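Local coordinates for hyaluronidase (Streptomyces koganeiensis, PDB 4UFQ) that degrades the glycosaminoglycan hyaluronan, probably as a trimer of intertwined beta-rich chains, at the interface of chains A and B. Residues are numbered along the deposited sequence; one frame, centred on the assembly and turned at random. Chains: chain A/B, Hyaluronidase.

Contact 1: the interface of chains A and B. Residues chain A 68-70, 72, 77; chain B 56, 58, 64-66.
A:Glu72 reaches across to the backbone of B:Ala65, whose N donates to carboxylate oxygen OE2 at 2.8 Å on the anti lone pair, the side facing away from OE1. The first torsion of the glutamate lays CG against B:Ser64 CA, and the bend at the second (chi2 81°) then turns the carboxylate toward the amide. One residue on, B:Met66 N gives a hydrogen bond of 3.0 Å to A:Thr77 O, with the amide almost in line with the carbonyl bond, so successive amides where the loop of B enters strand 66-70 are held by a side chain and then a main chain of A.

Beside them, strand 66-70 of A runs parallel to strand 54-58 of B. A:Ser69 N binds B:Val56 O at 2.9 Å, and B:Ser58 N binds A:Ser69 O at 2.9 Å. In the same stretch the side chains of A:Leu68 and B:Val56 run alongside each other. With CG anti to the backbone N (chi1 176°), the leucine presses CD1 on B:Val56 CG1 at 3.5 Å, a tight contact, and places CD1 also 3.9 Å from CB of the selenomethionine B:Met66. The methyl CB of B:Ala65 packs among A:Leu68, A:Gly70 and A:Glu72.

In the second shell, A:Thr77 OG1 donates to A:Glu72 OE1 at 2.8 Å, from 46° above the carboxylate plane, which limits rotation of the acid. An alanine in place of A:Glu72 would probably leave B:Ala65 N without its acceptor and the A:Thr77 hydroxyl without its mate. The patch zips a parallel strand pair and pins the adjoining loop end and strand start, joining two subunits of what is probably the working trimer.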
loop_
_atom_site.group_PDB
_atom_site.type_symbol
_atom_site.label_atom_id
_atom_site.label_comp_id
_atom_site.label_asym_id
_atom_site.label_seq_id
_atom_site.Cartn_x
_atom_site.Cartn_y
_atom_site.Cartn_z
ATOM N N LEU A 68 -11.951 -12.180 3.607
ATOM C CA LEU A 68 -12.093 -12.455 2.185
ATOM C C LEU A 68 -11.036 -13.471 1.763
ATOM O O LEU A 68 -9.851 -13.274 2.016
ATOM C CB LEU A 68 -11.967 -11.172 1.380
ATOM C CG LEU A 68 -12.002 -11.321 -0.137
ATOM C CD1 LEU A 68 -13.356 -11.851 -0.596
ATOM C CD2 LEU A 68 -11.721 -10.005 -0.817
ATOM N N SER A 69 -11.463 -14.564 1.138
ATOM C CA SER A 69 -10.533 -15.586 0.680
ATOM C C SER A 69 -10.847 -16.043 -0.738
ATOM O O SER A 69 -11.983 -16.385 -1.054
ATOM C CB SER A 69 -10.504 -16.770 1.653
ATOM O OG SER A 69 -9.538 -17.736 1.254
ATOM N N GLY A 70 -9.820 -16.049 -1.582
ATOM C CA GLY A 70 -9.937 -16.438 -2.976
ATOM C C GLY A 70 -8.759 -17.280 -3.411
ATOM O O GLY A 70 -7.771 -17.402 -2.688
ATOM N N GLU A 72 -7.457 -17.115 -6.940
ATOM C CA GLU A 72 -7.341 -16.650 -8.322
ATOM C C GLU A 72 -5.998 -16.994 -8.968
ATOM O O GLU A 72 -4.946 -16.936 -8.321
ATOM C CB GLU A 72 -7.517 -15.130 -8.352
ATOM C CG GLU A 72 -8.897 -14.645 -7.881
ATOM C CD GLU A 72 -9.050 -14.572 -6.369
ATOM O OE1 GLU A 72 -8.060 -14.781 -5.637
ATOM O OE2 GLU A 72 -10.174 -14.296 -5.905
ATOM N N THR A 77 -7.868 -10.788 -5.690
ATOM C CA THR A 77 -8.848 -11.402 -4.781
ATOM C C THR A 77 -9.957 -10.397 -4.453
ATOM O O THR A 77 -11.150 -10.739 -4.449
ATOM C CB THR A 77 -8.190 -11.942 -3.472
ATOM O OG1 THR A 77 -7.150 -12.872 -3.810
ATOM C CG2 THR A 77 -9.215 -12.645 -2.590
ATOM N N VAL B 56 -16.438 -13.818 3.253
ATOM C CA VAL B 56 -16.584 -14.019 1.813
ATOM C C VAL B 56 -15.527 -14.994 1.312
ATOM O O VAL B 56 -14.338 -14.803 1.572
ATOM C CB VAL B 56 -16.492 -12.677 1.049
ATOM C CG1 VAL B 56 -16.665 -12.873 -0.452
ATOM C CG2 VAL B 56 -17.528 -11.686 1.589
ATOM N N SER B 58 -14.378 -17.647 -2.097
ATOM C CA SER B 58 -14.546 -18.184 -3.434
ATOM C C SER B 58 -13.592 -19.329 -3.695
ATOM O O SER B 58 -12.436 -19.286 -3.287
ATOM C CB SER B 58 -14.366 -17.124 -4.519
ATOM O OG SER B 58 -14.624 -17.700 -5.792
ATOM N N SER B 64 -12.143 -12.852 -9.776
ATOM C CA SER B 64 -11.972 -12.237 -8.460
ATOM C C SER B 64 -13.054 -12.717 -7.499
ATOM O O SER B 64 -14.206 -12.784 -7.865
ATOM C CB SER B 64 -12.052 -10.710 -8.550
ATOM O OG SER B 64 -10.987 -10.191 -9.315
ATOM N N ALA B 65 -12.675 -13.037 -6.270
ATOM C CA ALA B 65 -13.639 -13.435 -5.252
ATOM C C ALA B 65 -14.603 -12.288 -4.987
ATOM O O ALA B 65 -15.779 -12.496 -4.672
ATOM C CB ALA B 65 -12.914 -13.818 -3.985
HETATM N N MSE B 66 -14.099 -11.068 -5.125
HETATM C CA MSE B 66 -14.905 -9.896 -4.854
HETATM C C MSE B 66 -14.587 -8.715 -5.754
HETATM O O MSE B 66 -13.413 -8.343 -5.929
HETATM C CB MSE B 66 -14.750 -9.487 -3.401
HETATM C CG MSE B 66 -15.599 -8.313 -3.039
HETATM SE SE MSE B 66 -15.561 -8.018 -1.131
HETATM C CE MSE B 66 -16.524 -6.329 -1.170
#

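Contact 2: the interface of chains A and B. Residues chain A 16-18; chain B 10-14.
A:Ala16 CB meets B:Phe10 at its CB and B:Val14 at CG2, next to the one aromatic ring of the contact. On one face of that B:Phe10 ring sits B:Val14 CG2, 3.5 Å above the plane and offset toward the rim, so the valine links ring and partner chain: the same methyl lies 3.7 Å from A:Ala16 CB. A:Ala16 touches the phenylalanine at its root, with CB 3.9 Å from B:Phe10 CB.

The other flat group is the carboxylate of A:Glu17. Its chain is extended, with CG anti to the backbone N (chi1 -171°), and it passes alongside the B:Pro13 ring. Oxygen OE1 lies 3.6 Å from B:Pro13 CD, a van der Waals contact with the ring edge carbon, while the aliphatic stem rests on B:Gly12, its CB 3.9 Å from the glycine CA. A:Arg18 CB and B:Pro13 CB touch more loosely.

Main-chain bonds carry the polar part. B:Val14 N donates to A:Arg18 O at 2.8 Å, close to straight at the hydrogen and tilted 21° from the carbonyl plane. A:Glu17 N reaches B:Gly12 O at 3.2 Å, also nearly straight at the hydrogen but approaching from 62° above the carbonyl plane, off the lone pairs. These bonds flank the parallel bridge between A:Arg18 and B:Pro13; because they use the carbonyl before the proline and the amide after it, the missing N-H of B:Pro13 costs nothing here. The site joins the start of strand 18-23 in A to the start of strand 13-15 in B by a parallel bridge, and fastens the N-terminal segments of two subunits together.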
loop_
_atom_site.group_PDB
_atom_site.type_symbol
_atom_site.label_atom_id
_atom_site.label_comp_id
_atom_site.label_asym_id
_atom_site.label_seq_id
_atom_site.Cartn_x
_atom_site.Cartn_y
_atom_site.Cartn_z
ATOM N N ALA A 16 -38.769 -9.659 -2.463
ATOM C CA ALA A 16 -39.403 -8.837 -1.437
ATOM C C ALA A 16 -38.934 -7.391 -1.546
ATOM O O ALA A 16 -38.024 -7.082 -2.310
ATOM C CB ALA A 16 -39.111 -9.401 -0.039
ATOM N N GLU A 17 -39.566 -6.504 -0.786
ATOM C CA GLU A 17 -39.201 -5.088 -0.800
ATOM C C GLU A 17 -37.951 -4.858 0.044
ATOM O O GLU A 17 -37.263 -3.849 -0.110
ATOM C CB GLU A 17 -40.358 -4.222 -0.276
ATOM C CG GLU A 17 -40.143 -2.717 -0.454
ATOM C CD GLU A 17 -41.310 -1.875 0.046
ATOM O OE1 GLU A 17 -42.164 -2.407 0.786
ATOM O OE2 GLU A 17 -41.368 -0.673 -0.297
ATOM N N ARG A 18 -37.662 -5.806 0.929
ATOM C CA ARG A 18 -36.565 -5.674 1.879
ATOM C C ARG A 18 -36.451 -6.954 2.697
ATOM O O ARG A 18 -37.460 -7.605 2.978
ATOM C CB ARG A 18 -36.838 -4.486 2.807
ATOM C CG ARG A 18 -35.992 -4.427 4.072
ATOM C CD ARG A 18 -36.304 -3.152 4.847
ATOM N NE ARG A 18 -35.865 -3.206 6.237
ATOM C CZ ARG A 18 -34.684 -2.781 6.679
ATOM N NH1 ARG A 18 -33.789 -2.266 5.841
ATOM N NH2 ARG A 18 -34.392 -2.874 7.971
ATOM N N PHE B 10 -43.199 -11.210 -2.342
ATOM C CA PHE B 10 -43.707 -10.404 -1.245
ATOM C C PHE B 10 -43.762 -8.940 -1.662
ATOM O O PHE B 10 -42.745 -8.362 -2.039
ATOM C CB PHE B 10 -42.797 -10.537 -0.023
ATOM C CG PHE B 10 -42.749 -11.919 0.555
ATOM C CD1 PHE B 10 -41.973 -12.904 -0.028
ATOM C CD2 PHE B 10 -43.481 -12.231 1.688
ATOM C CE1 PHE B 10 -41.926 -14.176 0.504
ATOM C CE2 PHE B 10 -43.435 -13.503 2.228
ATOM C CZ PHE B 10 -42.659 -14.477 1.634
ATOM N N ASP B 11 -44.942 -8.338 -1.573
ATOM C CA ASP B 11 -45.116 -6.940 -1.952
ATOM C C ASP B 11 -44.539 -5.978 -0.910
ATOM O O ASP B 11 -44.411 -4.780 -1.174
ATOM C CB ASP B 11 -46.599 -6.624 -2.185
ATOM C CG ASP B 11 -47.122 -7.186 -3.499
ATOM O OD1 ASP B 11 -46.322 -7.731 -4.288
ATOM O OD2 ASP B 11 -48.341 -7.074 -3.748
ATOM N N GLY B 12 -44.182 -6.503 0.260
ATOM C CA GLY B 12 -43.631 -5.693 1.333
ATOM C C GLY B 12 -42.363 -6.273 1.934
ATOM O O GLY B 12 -41.773 -7.209 1.389
ATOM N N PRO B 13 -41.927 -5.715 3.071
ATOM C CA PRO B 13 -40.710 -6.235 3.703
ATOM C C PRO B 13 -40.904 -7.607 4.338
ATOM O O PRO B 13 -42.004 -7.961 4.773
ATOM C CB PRO B 13 -40.399 -5.197 4.787
ATOM C CG PRO B 13 -41.199 -3.972 4.407
ATOM C CD PRO B 13 -42.424 -4.504 3.742
ATOM N N VAL B 14 -39.818 -8.368 4.363
ATOM C CA VAL B 14 -39.744 -9.639 5.057
ATOM C C VAL B 14 -38.724 -9.544 6.185
ATOM O O VAL B 14 -37.619 -9.009 6.005
ATOM C CB VAL B 14 -39.334 -10.778 4.101
ATOM C CG1 VAL B 14 -39.101 -12.078 4.867
ATOM C CG2 VAL B 14 -40.405 -10.990 3.026
#

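Contact 1 and contact 2 are about 30 Å apart, measured between the centres of their C-alpha atoms, and share no residue or strand. Both join the same two chains through a parallel bridge, and in both a residue of chain A meets an earlier one of chain B: five positions earlier in contact 2, twelve in contact 1. The offsets differ because different strands pair at the two places; neither patch joins equivalent residues, in keeping with an interface that is not an exact two-fold. Contact 2 lies close to the N-termini, contact 1 further along. Repeated among the three copies, such unlike patches would hold the trimer together over its length.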